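Possible metal-dependent hydrolase (Veillonella parvula, PDB 3RPC) probably acts as a zinc-dependent hydrolase of the metallo-beta-lactamase superfamily, holding two zinc ions, although its substrate is not known. Local coordinates at residues F29-K33 with D34-G38; S85-K88 with S89-I92; R112-F115 with E116-F120; T233-R237 with K238-K242; N247-E250 with S251-V255. All coordinates share one frame; numbering follows the deposited sequence. Where two conformers were deposited one is given.

Contact 1: residues F29-K33 with D34-G38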
loop_
_atom_site.group_PDB
_atom_site.type_symbol
_atom_site.label_atom_id
_atom_site.label_comp_id
_atom_site.label_asym_id
_atom_site.label_seq_id
_atom_site.Cartn_x
_atom_site.Cartn_y
_atom_site.Cartn_z
ATOM N N PHE A 29 19.863 -12.919 5.654
ATOM C CA PHE A 29 20.325 -12.537 6.975
ATOM C C PHE A 29 21.230 -13.690 7.361
ATOM O O PHE A 29 20.750 -14.762 7.718
ATOM C CB PHE A 29 19.092 -12.434 7.890
ATOM C CG PHE A 29 19.383 -12.423 9.376
ATOM C CD1 PHE A 29 20.444 -11.700 9.909
ATOM C CD2 PHE A 29 18.535 -13.093 10.252
ATOM C CE1 PHE A 29 20.677 -11.686 11.285
ATOM C CE2 PHE A 29 18.756 -13.073 11.622
ATOM C CZ PHE A 29 19.825 -12.369 12.141
ATOM N N LEU A 30 22.536 -13.484 7.224
ATOM C CA LEU A 30 23.469 -14.614 7.181
ATOM C C LEU A 30 24.411 -14.736 8.384
ATOM O O LEU A 30 25.301 -15.593 8.387
ATOM C CB LEU A 30 24.268 -14.592 5.861
ATOM C CG LEU A 30 23.414 -14.543 4.585
ATOM C CD1 LEU A 30 24.288 -14.589 3.324
ATOM C CD2 LEU A 30 22.391 -15.679 4.579
ATOM N N ALA A 31 24.217 -13.906 9.404
ATOM C CA ALA A 31 25.134 -13.870 10.549
ATOM C C ALA A 31 25.251 -15.209 11.268
ATOM O O ALA A 31 24.284 -15.968 11.358
ATOM C CB ALA A 31 24.697 -12.785 11.540
ATOM N N PRO A 32 26.441 -15.505 11.813
ATOM C CA PRO A 32 26.549 -16.697 12.662
ATOM C C PRO A 32 25.650 -16.608 13.897
ATOM O O PRO A 32 25.247 -15.514 14.295
ATOM C CB PRO A 32 28.026 -16.702 13.085
ATOM C CG PRO A 32 28.727 -15.892 12.016
ATOM C CD PRO A 32 27.733 -14.834 11.603
ATOM N N LYS A 33 25.350 -17.763 14.482
ATOM C CA LYS A 33 24.585 -17.859 15.720
ATOM C C LYS A 33 25.005 -16.828 16.775
ATOM O O LYS A 33 26.198 -16.641 17.050
ATOM C CB LYS A 33 24.717 -19.282 16.281
ATOM C CG LYS A 33 24.001 -19.521 17.607
ATOM C CD LYS A 33 24.055 -21.000 17.996
ATOM C CE LYS A 33 23.424 -21.261 19.357
ATOM N NZ LYS A 33 23.467 -22.721 19.676
ATOM N N ASP A 34 24.016 -16.162 17.360
ATOM C CA ASP A 34 24.220 -15.273 18.508
ATOM C C ASP A 34 25.067 -14.030 18.232
ATOM O O ASP A 34 25.565 -13.390 19.154
ATOM C CB ASP A 34 24.759 -16.056 19.721
ATOM C CG ASP A 34 23.709 -16.965 20.340
ATOM O OD1 ASP A 34 22.523 -16.835 19.970
ATOM O OD2 ASP A 34 24.060 -17.797 21.205
ATOM N N THR A 35 25.207 -13.674 16.960
ATOM C CA THR A 35 25.963 -12.487 16.590
ATOM C C THR A 35 25.412 -11.204 17.207
ATOM O O THR A 35 26.159 -10.268 17.479
ATOM C CB THR A 35 26.076 -12.363 15.047
ATOM O OG1 THR A 35 26.865 -13.456 14.552
ATOM C CG2 THR A 35 26.724 -11.049 14.643
ATOM N N TYR A 36 24.102 -11.168 17.447
ATOM C CA TYR A 36 23.445 -9.943 17.884
ATOM C C TYR A 36 22.645 -10.145 19.170
ATOM O O TYR A 36 22.173 -11.246 19.442
ATOM C CB TYR A 36 22.496 -9.441 16.793
ATOM C CG TYR A 36 23.186 -9.076 15.505
ATOM C CD1 TYR A 36 23.895 -7.888 15.394
ATOM C CD2 TYR A 36 23.117 -9.911 14.393
ATOM C CE1 TYR A 36 24.532 -7.539 14.218
ATOM C CE2 TYR A 36 23.746 -9.565 13.202
ATOM C CZ TYR A 36 24.454 -8.380 13.130
ATOM O OH TYR A 36 25.087 -8.029 11.966
ATOM N N PRO A 37 22.491 -9.070 19.956
ATOM C CA PRO A 37 21.547 -9.075 21.077
ATOM C C PRO A 37 20.148 -9.104 20.492
ATOM O O PRO A 37 19.985 -8.728 19.337
ATOM C CB PRO A 37 21.766 -7.704 21.731
ATOM C CG PRO A 37 23.014 -7.146 21.122
ATOM C CD PRO A 37 23.121 -7.755 19.766
ATOM N N GLY A 38 19.153 -9.518 21.270
ATOM C CA GLY A 38 17.772 -9.453 20.813
ATOM C C GLY A 38 17.364 -8.025 20.516
ATOM O O GLY A 38 17.948 -7.086 21.073
#
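CE2 of Tyr36 lies at the edge of the Phe29 ring, near its plane, 4.2 Å from CE1 of Phe29. The two aromatic side chains run antiparallel past one another, touching through a single pair of ring carbons. The same CE2 of Tyr36 meets CB of Ala31 at 3.7 Å, and over one face of the tyrosine, displaced toward the rim, lies CG2 of its own neighbour Thr35. Between the two aromatics the chain makes a type II beta turn from Pro32 to Thr35, with Asp34 at positive phi (65°); Thr35 and Tyr36 then form a classic beta bulge opposite Met49. Two donors grip the carbonyl oxygen of Pro32 from the same face of its plane: the backbone N of Thr35 at 3.2 Å and OG1 of Thr35 at 2.6 Å. The hydroxyl reaches it because OG1 lies beside its own backbone N (chi1 -66°), which also sets OG1 3.4 Å from CD of Pro32. Within this superfamily fold the loop follows strand 22-26 and passes near the metal centre at its start, where Phe29, its side chain about 8 Å from a zinc ion, packs on the zinc ligand Asp76 and forms a cation-pi pair with Arg11.

Contact 2: residues S85-K88 with S89-I92; sequences SIPK and SLPI
With CG1 of Ile86 beside its backbone N (chi1 -58°), the other branch, CG2, is left anti to that nitrogen, where it meets Leu90. The leucine turns the same way about its first torsion (chi1 -74°), CG lying beside the backbone N, and carries CD1 onward in an extended line. CD1 of Leu90 thus comes 3.8 Å from CG2 of Ile86, the two side chains crossing at about a right angle. Pro87 behaves differently: its ring lies alongside Leu90 and points the same way, with CD of Pro87 3.9 Å from CD1 of Leu90. One methyl group therefore serves two neighbours, and a small apolar cluster forms on one side of the bend.

The backbone closes the bend through a nearly straight bond from N of Leu90 to O of Pro87 at 3.2 Å. A water clips the next step, donating to O of Lys88 and to O of Leu90, 2.7 Å from each carbonyl oxygen. The Lys88 chain, bent at chi2 (-61°), ends with NZ bound to the carbonyl oxygens of Ile83 and Gln106. Ile86 packs on Val68 of strand 67-69, so this member of the cluster is buried against the sheet, while Pro87 lies at the surface. Here is a worked case of a type I beta turn, Pro87 to Leu90, joining helix 80-85 to strand 92-94 in a beta-alpha-beta crossover between neighbouring parallel strands.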
loop_
_atom_site.group_PDB
_atom_site.type_symbol
_atom_site.label_atom_id
_atom_site.label_comp_id
_atom_site.label_asym_id
_atom_site.label_seq_id
_atom_site.Cartn_x
_atom_site.Cartn_y
_atom_site.Cartn_z
ATOM N N SER A 85 29.414 -10.972 1.856
ATOM C CA SER A 85 29.546 -12.315 1.293
ATOM C C SER A 85 29.010 -12.413 -0.131
ATOM O O SER A 85 29.544 -13.151 -0.953
ATOM C CB SER A 85 28.824 -13.338 2.173
ATOM O OG SER A 85 29.364 -13.383 3.486
ATOM N N ILE A 86 27.940 -11.678 -0.420
ATOM C CA ILE A 86 27.308 -11.742 -1.735
ATOM C C ILE A 86 28.104 -10.972 -2.797
ATOM O O ILE A 86 28.450 -9.816 -2.590
ATOM C CB ILE A 86 25.863 -11.194 -1.660
ATOM C CG1 ILE A 86 25.053 -11.994 -0.636
ATOM C CG2 ILE A 86 25.209 -11.210 -3.042
ATOM C CD1 ILE A 86 23.719 -11.352 -0.274
ATOM N N PRO A 87 28.406 -11.619 -3.939
ATOM C CA PRO A 87 29.127 -10.915 -5.007
ATOM C C PRO A 87 28.440 -9.603 -5.382
ATOM O O PRO A 87 27.215 -9.561 -5.572
ATOM C CB PRO A 87 29.090 -11.911 -6.173
ATOM C CG PRO A 87 29.034 -13.233 -5.516
ATOM C CD PRO A 87 28.197 -13.042 -4.256
ATOM N N LYS A 88 29.232 -8.537 -5.469
ATOM C CA LYS A 88 28.715 -7.189 -5.657
ATOM C C LYS A 88 28.067 -6.994 -7.020
ATOM O O LYS A 88 27.354 -6.015 -7.235
ATOM C CB LYS A 88 29.834 -6.157 -5.490
ATOM C CG LYS A 88 30.543 -6.195 -4.149
ATOM C CD LYS A 88 29.598 -5.928 -2.983
ATOM C CE LYS A 88 30.400 -5.728 -1.707
ATOM N NZ LYS A 88 29.544 -5.441 -0.537
ATOM N N SER A 89 28.322 -7.917 -7.940
ATOM C CA SER A 89 27.805 -7.776 -9.292
ATOM C C SER A 89 26.447 -8.458 -9.513
ATOM O O SER A 89 25.844 -8.294 -10.571
ATOM C CB SER A 89 28.830 -8.293 -10.304
ATOM O OG SER A 89 29.125 -9.646 -10.036
ATOM N N LEU A 90 25.959 -9.210 -8.526
ATOM C CA LEU A 90 24.655 -9.858 -8.676
ATOM C C LEU A 90 23.539 -8.828 -8.663
ATOM O O LEU A 90 23.569 -7.888 -7.872
ATOM C CB LEU A 90 24.402 -10.858 -7.554
ATOM C CG LEU A 90 25.176 -12.171 -7.631
ATOM C CD1 LEU A 90 24.925 -13.000 -6.382
ATOM C CD2 LEU A 90 24.773 -12.935 -8.893
ATOM N N PRO A 91 22.548 -8.995 -9.546
ATOM C CA PRO A 91 21.382 -8.104 -9.494
ATOM C C PRO A 91 20.674 -8.222 -8.141
ATOM O O PRO A 91 20.422 -9.334 -7.674
ATOM C CB PRO A 91 20.474 -8.642 -10.607
ATOM C CG PRO A 91 21.408 -9.369 -11.528
ATOM C CD PRO A 91 22.444 -9.980 -10.633
ATOM N N ILE A 92 20.365 -7.079 -7.533
ATOM C CA ILE A 92 19.643 -7.020 -6.265
ATOM C C ILE A 92 18.336 -6.286 -6.506
ATOM O O ILE A 92 18.347 -5.137 -6.928
ATOM C CB ILE A 92 20.430 -6.230 -5.198
ATOM C CG1 ILE A 92 21.926 -6.586 -5.227
ATOM C CG2 ILE A 92 19.814 -6.428 -3.813
ATOM C CD1 ILE A 92 22.238 -8.056 -4.926
HETATM O O HOH W 1 24.721 -5.503 -7.512
#

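Contact 3: residues R112-F115 with E116-F120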
loop_
_atom_site.group_PDB
_atom_site.type_symbol
_atom_site.label_atom_id
_atom_site.label_comp_id
_atom_site.label_asym_id
_atom_site.label_seq_id
_atom_site.Cartn_x
_atom_site.Cartn_y
_atom_site.Cartn_z
ATOM N N ARG A 112 18.104 -2.867 -8.495
ATOM C CA ARG A 112 16.944 -2.593 -9.334
ATOM C C ARG A 112 15.701 -2.448 -8.474
ATOM O O ARG A 112 15.325 -3.369 -7.761
ATOM C CB ARG A 112 16.734 -3.738 -10.336
ATOM C CG ARG A 112 17.996 -4.108 -11.142
ATOM C CD ARG A 112 17.721 -5.202 -12.188
ATOM N NE ARG A 112 18.968 -5.641 -12.813
ATOM C CZ ARG A 112 19.058 -6.554 -13.776
ATOM N NH1 ARG A 112 17.976 -7.127 -14.276
ATOM N NH2 ARG A 112 20.253 -6.878 -14.257
ATOM N N ILE A 113 15.063 -1.286 -8.569
ATOM C CA ILE A 113 13.839 -1.013 -7.828
ATOM C C ILE A 113 12.636 -1.594 -8.551
ATOM O O ILE A 113 12.412 -1.303 -9.733
ATOM C CB ILE A 113 13.600 0.502 -7.688
ATOM C CG1 ILE A 113 14.778 1.159 -6.972
ATOM C CG2 ILE A 113 12.301 0.756 -6.917
ATOM C CD1 ILE A 113 14.807 2.681 -7.101
ATOM N N ILE A 114 11.860 -2.417 -7.847
ATOM C CA ILE A 114 10.598 -2.876 -8.412
ATOM C C ILE A 114 9.538 -1.820 -8.131
ATOM O O ILE A 114 8.926 -1.813 -7.072
ATOM C CB ILE A 114 10.138 -4.234 -7.831
ATOM C CG1 ILE A 114 11.279 -5.254 -7.841
ATOM C CG2 ILE A 114 8.948 -4.767 -8.615
ATOM C CD1 ILE A 114 10.860 -6.632 -7.311
ATOM N N PHE A 115 9.329 -0.911 -9.074
ATOM C CA PHE A 115 8.307 0.114 -8.896
ATOM C C PHE A 115 6.910 -0.481 -9.015
ATOM O O PHE A 115 6.018 -0.165 -8.220
ATOM C CB PHE A 115 8.490 1.234 -9.923
ATOM C CG PHE A 115 9.748 2.032 -9.735
ATOM C CD1 PHE A 115 9.868 2.930 -8.690
ATOM C CD2 PHE A 115 10.812 1.887 -10.614
ATOM C CE1 PHE A 115 11.023 3.672 -8.522
ATOM C CE2 PHE A 115 11.973 2.628 -10.451
ATOM C CZ PHE A 115 12.076 3.519 -9.402
ATOM N N GLU A 116 6.721 -1.315 -10.031
ATOM C CA GLU A 116 5.483 -2.058 -10.232
ATOM C C GLU A 116 5.838 -3.506 -10.519
ATOM O O GLU A 116 5.542 -4.394 -9.725
ATOM C CB GLU A 116 4.688 -1.516 -11.415
ATOM C CG GLU A 116 4.029 -0.187 -11.203
ATOM C CD GLU A 116 3.177 0.199 -12.396
ATOM O OE1 GLU A 116 3.430 -0.332 -13.500
ATOM O OE2 GLU A 116 2.256 1.021 -12.233
ATOM N N SER A 117 6.475 -3.735 -11.665
ATOM C CA SER A 117 6.987 -5.055 -12.002
ATOM C C SER A 117 8.266 -4.910 -12.812
ATOM O O SER A 117 8.491 -3.874 -13.451
ATOM C CB SER A 117 5.953 -5.865 -12.794
ATOM O OG SER A 117 5.723 -5.311 -14.084
ATOM N N LEU A 118 9.109 -5.931 -12.751
ATOM C CA LEU A 118 10.296 -5.999 -13.602
ATOM C C LEU A 118 10.377 -7.397 -14.180
ATOM O O LEU A 118 9.815 -8.344 -13.619
ATOM C CB LEU A 118 11.571 -5.714 -12.801
ATOM C CG LEU A 118 11.737 -4.295 -12.251
ATOM C CD1 LEU A 118 12.978 -4.192 -11.393
ATOM C CD2 LEU A 118 11.760 -3.257 -13.380
ATOM N N GLU A 119 11.058 -7.530 -15.311
ATOM C CA GLU A 119 11.302 -8.843 -15.881
ATOM C C GLU A 119 12.762 -9.226 -15.691
ATOM O O GLU A 119 13.657 -8.379 -15.763
ATOM C CB GLU A 119 10.922 -8.871 -17.363
ATOM C CG GLU A 119 10.746 -10.273 -17.921
ATOM C CD GLU A 119 9.721 -10.330 -19.041
ATOM O OE1 GLU A 119 9.102 -9.286 -19.336
ATOM O OE2 GLU A 119 9.531 -11.422 -19.619
ATOM N N PHE A 120 12.994 -10.505 -15.441
ATOM C CA PHE A 120 14.346 -11.001 -15.254
ATOM C C PHE A 120 14.404 -12.429 -15.753
ATOM O O PHE A 120 13.776 -13.316 -15.174
ATOM C CB PHE A 120 14.735 -10.948 -13.769
ATOM C CG PHE A 120 16.162 -11.338 -13.500
ATOM C CD1 PHE A 120 17.205 -10.520 -13.909
ATOM C CD2 PHE A 120 16.468 -12.520 -12.840
ATOM C CE1 PHE A 120 18.523 -10.876 -13.670
ATOM C CE2 PHE A 120 17.786 -12.878 -12.588
ATOM C CZ PHE A 120 18.817 -12.059 -13.008
HETATM O O HOH W 2 15.114 -6.629 -14.167
#
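Arg112 begins its contact with CB, which lies 3.9 Å from CD1 of Leu118; from CG the chain runs extended to NE and crosses Phe120 at about a right angle. At the tip, NH1 of Arg112 sits 3.5 Å from CD1 of Phe120, at the edge of the ring and near its plane, with guanidinium and ring 76° apart, so the charge does not lie over the aromatic face. A water in the guanidinium plane accepts from NH1 of Arg112 at 2.9 Å and donates to O of Glu119 at 2.8 Å, bridging the two limbs of the bend. NH2 is held by a salt bridge to Asp110.

Leu118 points into the bend: its CD1 approaches the carbonyl oxygen of Ile113 to 3.4 Å and CG1 of Ile114 to 4.1 Å. Where the strand ends, CG2 of Ile113 lies over the centre of one face of the Phe115 ring. This ring also meets Phe115 of the second subunit, and Thr97 of that subunit binds Glu116. Although the chain nearly reverses, its limbs are not partners in one sheet: Arg112 pairs with strand 92-94 and Leu118 with strand 123-128. The bend thus carries the chain from a strand outermost, within this chain, in one sheet to a strand outermost in the other, a crossing between the two sheets of the metallo-beta-lactamase fold.

Contact 4: residues T233-R237 with K238-K242; sequences TATSR and KDVRK
Ser236 and Asp239 exchange hydrogen bonds in both directions. OG of Ser236, set between its backbone N and carbonyl carbon (chi1 64°), accepts from N of Asp239 at 3.0 Å; in return N of Ser236 donates to OD2 of Asp239, also at 3.0 Å, arriving from above the carboxylate plane. This is a capping box, with Ser236 as N-cap of helix 237-246. The regular backbone bonds start at once, N of Val240 to O of Ser236 at 3.0 Å and N of Arg241 to O of Arg237 at 2.8 Å. Apolar contact is lighter: CG2 of Thr235 meets CG2 of Val240 at 3.7 Å, the side chains crossing at about a right angle, while Val240 also reaches Ile210 of helix 207-216. The charged groups form a third set. Arg237 and Arg241 run side by side in the same direction, their guanidinium planes 29° apart, with CD of Arg237 over one face of the Arg241 guanidinium, 3.8 Å from NH2 of Arg241. Nearby acids probably balance the two like charges, since Arg237 forms salt bridges to Asp228 and Asp258, and Arg241 forms one to Glu257.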
loop_
_atom_site.group_PDB
_atom_site.type_symbol
_atom_site.label_atom_id
_atom_site.label_comp_id
_atom_site.label_asym_id
_atom_site.label_seq_id
_atom_site.Cartn_x
_atom_site.Cartn_y
_atom_site.Cartn_z
ATOM N N THR A 233 9.954 -13.516 17.684
ATOM C CA THR A 233 8.912 -14.293 17.025
ATOM C C THR A 233 8.285 -15.265 18.031
ATOM O O THR A 233 8.874 -16.309 18.369
ATOM C CB THR A 233 9.447 -15.014 15.777
ATOM O OG1 THR A 233 10.777 -15.511 16.024
ATOM C CG2 THR A 233 9.534 -14.037 14.639
ATOM N N ALA A 234 7.102 -14.895 18.510
ATOM C CA ALA A 234 6.427 -15.588 19.600
ATOM C C ALA A 234 5.706 -16.853 19.160
ATOM O O ALA A 234 5.196 -17.600 19.992
ATOM C CB ALA A 234 5.455 -14.638 20.268
ATOM N N THR A 235 5.671 -17.095 17.857
ATOM C CA THR A 235 5.071 -18.307 17.313
ATOM C C THR A 235 6.170 -19.133 16.651
ATOM O O THR A 235 6.847 -18.659 15.730
ATOM C CB THR A 235 3.980 -17.979 16.300
ATOM O OG1 THR A 235 2.889 -17.334 16.981
ATOM C CG2 THR A 235 3.478 -19.246 15.605
ATOM N N SER A 236 6.342 -20.364 17.127
ATOM C CA SER A 236 7.427 -21.246 16.702
ATOM C C SER A 236 6.947 -22.266 15.671
ATOM O O SER A 236 5.751 -22.390 15.421
ATOM C CB SER A 236 7.945 -22.008 17.920
ATOM O OG SER A 236 6.924 -22.856 18.430
ATOM N N ARG A 237 7.866 -23.015 15.068
ATOM C CA ARG A 237 7.447 -24.112 14.202
ATOM C C ARG A 237 6.553 -25.095 14.966
ATOM O O ARG A 237 5.551 -25.581 14.428
ATOM C CB ARG A 237 8.654 -24.866 13.655
ATOM C CG ARG A 237 9.425 -24.164 12.555
ATOM C CD ARG A 237 10.449 -25.158 12.039
ATOM N NE ARG A 237 11.177 -24.690 10.870
ATOM C CZ ARG A 237 12.305 -23.996 10.911
ATOM N NH1 ARG A 237 12.866 -23.636 9.768
ATOM N NH2 ARG A 237 12.855 -23.660 12.075
ATOM N N LYS A 238 6.927 -25.402 16.206
ATOM C CA LYS A 238 6.145 -26.326 17.029
ATOM C C LYS A 238 4.715 -25.802 17.156
ATOM O O LYS A 238 3.747 -26.564 17.027
ATOM C CB LYS A 238 6.774 -26.479 18.417
ATOM C CG LYS A 238 8.015 -27.350 18.466
ATOM C CD LYS A 238 8.634 -27.306 19.857
ATOM C CE LYS A 238 9.932 -28.094 19.931
ATOM N NZ LYS A 238 10.625 -27.879 21.235
ATOM N N ASP A 239 4.583 -24.496 17.390
ATOM C CA ASP A 239 3.266 -23.866 17.525
ATOM C C ASP A 239 2.458 -24.014 16.236
ATOM O O ASP A 239 1.274 -24.359 16.260
ATOM C CB ASP A 239 3.398 -22.380 17.864
ATOM C CG ASP A 239 4.095 -22.130 19.191
ATOM O OD1 ASP A 239 4.208 -23.071 20.003
ATOM O OD2 ASP A 239 4.517 -20.974 19.425
ATOM N N VAL A 240 3.096 -23.759 15.101
ATOM C CA VAL A 240 2.378 -23.840 13.840
ATOM C C VAL A 240 1.989 -25.284 13.547
ATOM O O VAL A 240 0.882 -25.550 13.073
ATOM C CB VAL A 240 3.200 -23.244 12.682
ATOM C CG1 VAL A 240 2.566 -23.603 11.339
ATOM C CG2 VAL A 240 3.303 -21.737 12.840
ATOM N N ARG A 241 2.887 -26.218 13.842
ATOM C CA ARG A 241 2.589 -27.629 13.604
ATOM C C ARG A 241 1.375 -28.116 14.404
ATOM O O ARG A 241 0.528 -28.848 13.871
ATOM C CB ARG A 241 3.830 -28.494 13.846
ATOM C CG ARG A 241 4.841 -28.283 12.734
ATOM C CD ARG A 241 6.184 -28.872 13.049
ATOM N NE ARG A 241 7.060 -28.720 11.893
ATOM C CZ ARG A 241 8.384 -28.654 11.966
ATOM N NH1 ARG A 241 8.988 -28.721 13.146
ATOM N NH2 ARG A 241 9.098 -28.513 10.856
ATOM N N LYS A 242 1.260 -27.676 15.658
ATOM C CA LYS A 242 0.100 -28.042 16.474
ATOM C C LYS A 242 -1.180 -27.478 15.857
ATOM O O LYS A 242 -2.208 -28.156 15.769
ATOM C CB LYS A 242 0.259 -27.516 17.906
ATOM C CG LYS A 242 -0.911 -27.905 18.826
ATOM C CD LYS A 242 -0.636 -27.608 20.302
ATOM C CE LYS A 242 -0.490 -26.117 20.577
ATOM N NZ LYS A 242 -0.461 -25.845 22.067
#

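Contact 5: residues N247-E250 with S251-V255; sequences NNIE and SHVAV
Ile249 O receives His252 N at 3.0 Å and, weakly, Val253 N at 3.3 Å, so one carbonyl holds a short bend in which Glu250 and Ser251 keep helical backbone angles.

Among the side chains, His252 offers the edge of its imidazole, near the ring plane, to the same carbonyl, with CD2 of His252 4.0 Å from O of Ile249. Its CG lies beside the backbone N (chi1 -62°), which leaves CD2 of His252 4.3 Å from CB of Ile249. Val253 meets the Ile249 side chain more loosely: CG2 of Val253 and CD1 of Ile249 are 4.5 Å apart, and CG2 of Val253 lies 3.7 Å from O of Ile249. A water bridges the bend, donating to O of Asn248 at 2.8 Å and accepting from N of Ser251 at 3.0 Å.

Just before the bend, Asn248, at positive phi, is the C-prime residue of a Schellman motif that ends helix 237-246. The chain then enters strand 253-254, which pairs with strand 221-225, while Ile249, His252 and Val253 all pack against Val214 of helix 207-216.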
loop_
_atom_site.group_PDB
_atom_site.type_symbol
_atom_site.label_atom_id
_atom_site.label_comp_id
_atom_site.label_asym_id
_atom_site.label_seq_id
_atom_site.Cartn_x
_atom_site.Cartn_y
_atom_site.Cartn_z
ATOM N N ASN A 247 -6.315 -28.298 13.070
ATOM C CA ASN A 247 -7.280 -27.795 12.099
ATOM C C ASN A 247 -7.366 -28.610 10.815
ATOM O O ASN A 247 -8.086 -28.240 9.879
ATOM C CB ASN A 247 -7.015 -26.329 11.775
ATOM C CG ASN A 247 -7.460 -25.418 12.880
ATOM O OD1 ASN A 247 -8.657 -25.320 13.155
ATOM N ND2 ASN A 247 -6.515 -24.756 13.533
ATOM N N ASN A 248 -6.649 -29.729 10.777
ATOM C CA ASN A 248 -6.724 -30.647 9.643
ATOM C C ASN A 248 -6.283 -30.013 8.335
ATOM O O ASN A 248 -6.806 -30.339 7.266
ATOM C CB ASN A 248 -8.145 -31.189 9.506
ATOM C CG ASN A 248 -8.687 -31.689 10.823
ATOM O OD1 ASN A 248 -8.169 -32.663 11.375
ATOM N ND2 ASN A 248 -9.718 -31.028 11.341
ATOM N N ILE A 249 -5.296 -29.125 8.413
ATOM C CA ILE A 249 -4.808 -28.448 7.210
ATOM C C ILE A 249 -3.342 -28.730 6.887
ATOM O O ILE A 249 -2.692 -27.970 6.156
ATOM C CB ILE A 249 -5.081 -26.924 7.279
ATOM C CG1 ILE A 249 -4.491 -26.314 8.558
ATOM C CG2 ILE A 249 -6.586 -26.660 7.208
ATOM C CD1 ILE A 249 -4.682 -24.785 8.670
ATOM N N GLU A 250 -2.827 -29.842 7.402
ATOM C CA GLU A 250 -1.435 -30.208 7.148
ATOM C C GLU A 250 -1.121 -30.412 5.668
ATOM O O GLU A 250 0.008 -30.183 5.238
ATOM C CB GLU A 250 -1.075 -31.471 7.920
ATOM C CG GLU A 250 -0.933 -31.238 9.399
ATOM C CD GLU A 250 -0.884 -32.529 10.184
ATOM O OE1 GLU A 250 -0.045 -32.633 11.105
ATOM O OE2 GLU A 250 -1.695 -33.432 9.885
ATOM N N SER A 251 -2.102 -30.865 4.891
ATOM C CA SER A 251 -1.867 -31.080 3.464
ATOM C C SER A 251 -1.701 -29.762 2.708
ATOM O O SER A 251 -1.192 -29.743 1.581
ATOM C CB SER A 251 -2.999 -31.889 2.834
ATOM O OG SER A 251 -3.016 -33.215 3.336
ATOM N N HIS A 252 -2.141 -28.667 3.325
ATOM C CA HIS A 252 -2.103 -27.343 2.704
ATOM C C HIS A 252 -0.881 -26.526 3.099
ATOM O O HIS A 252 -0.489 -25.616 2.375
ATOM C CB HIS A 252 -3.341 -26.529 3.101
ATOM C CG HIS A 252 -4.632 -27.128 2.657
ATOM N ND1 HIS A 252 -5.344 -26.652 1.574
ATOM C CD2 HIS A 252 -5.361 -28.148 3.169
ATOM C CE1 HIS A 252 -6.449 -27.363 1.434
ATOM N NE2 HIS A 252 -6.484 -28.278 2.388
ATOM N N VAL A 253 -0.310 -26.827 4.263
ATOM C CA VAL A 253 0.710 -25.972 4.868
ATOM C C VAL A 253 1.991 -26.732 5.186
ATOM O O VAL A 253 1.984 -27.671 5.995
ATOM C CB VAL A 253 0.212 -25.349 6.186
ATOM C CG1 VAL A 253 1.279 -24.407 6.761
ATOM C CG2 VAL A 253 -1.110 -24.606 5.957
ATOM N N ALA A 254 3.086 -26.317 4.551
ATOM C CA ALA A 254 4.405 -26.877 4.835
ATOM C C ALA A 254 5.122 -25.994 5.847
ATOM O O ALA A 254 4.993 -24.765 5.821
ATOM C CB ALA A 254 5.219 -26.981 3.562
ATOM N N VAL A 255 5.873 -26.628 6.739
ATOM C CA VAL A 255 6.712 -25.920 7.699
ATOM C C VAL A 255 8.131 -26.455 7.532
ATOM O O VAL A 255 8.555 -27.355 8.260
ATOM C CB VAL A 255 6.231 -26.141 9.146
ATOM C CG1 VAL A 255 7.030 -25.284 10.113
ATOM C CG2 VAL A 255 4.735 -25.839 9.262
HETATM O O HOH W 3 -5.011 -31.234 5.279
#

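Each contact joins consecutive residues, so the five follow one another in series and none nests in or crosses another. Contact 1 bends the loop after strand 22-26 beside the zinc site. Contact 2 turns helix 80-85 into strand 92-94 and touches contact 3, with a probable hydrogen bond from Arg112 N to Ile92 O and Pro91 packed on Phe120. Contact 3 then passes from one sheet to the other. Contact 4 starts helix 237-246 and contact 5 leads from that helix into strand 253-254; they meet where Val255 packs on Arg237 and Val240. Contacts 3 and 5 reach the two outermost strands, 117-120 and 253-254, of one sheet of this chain, their centres about 32 Å apart.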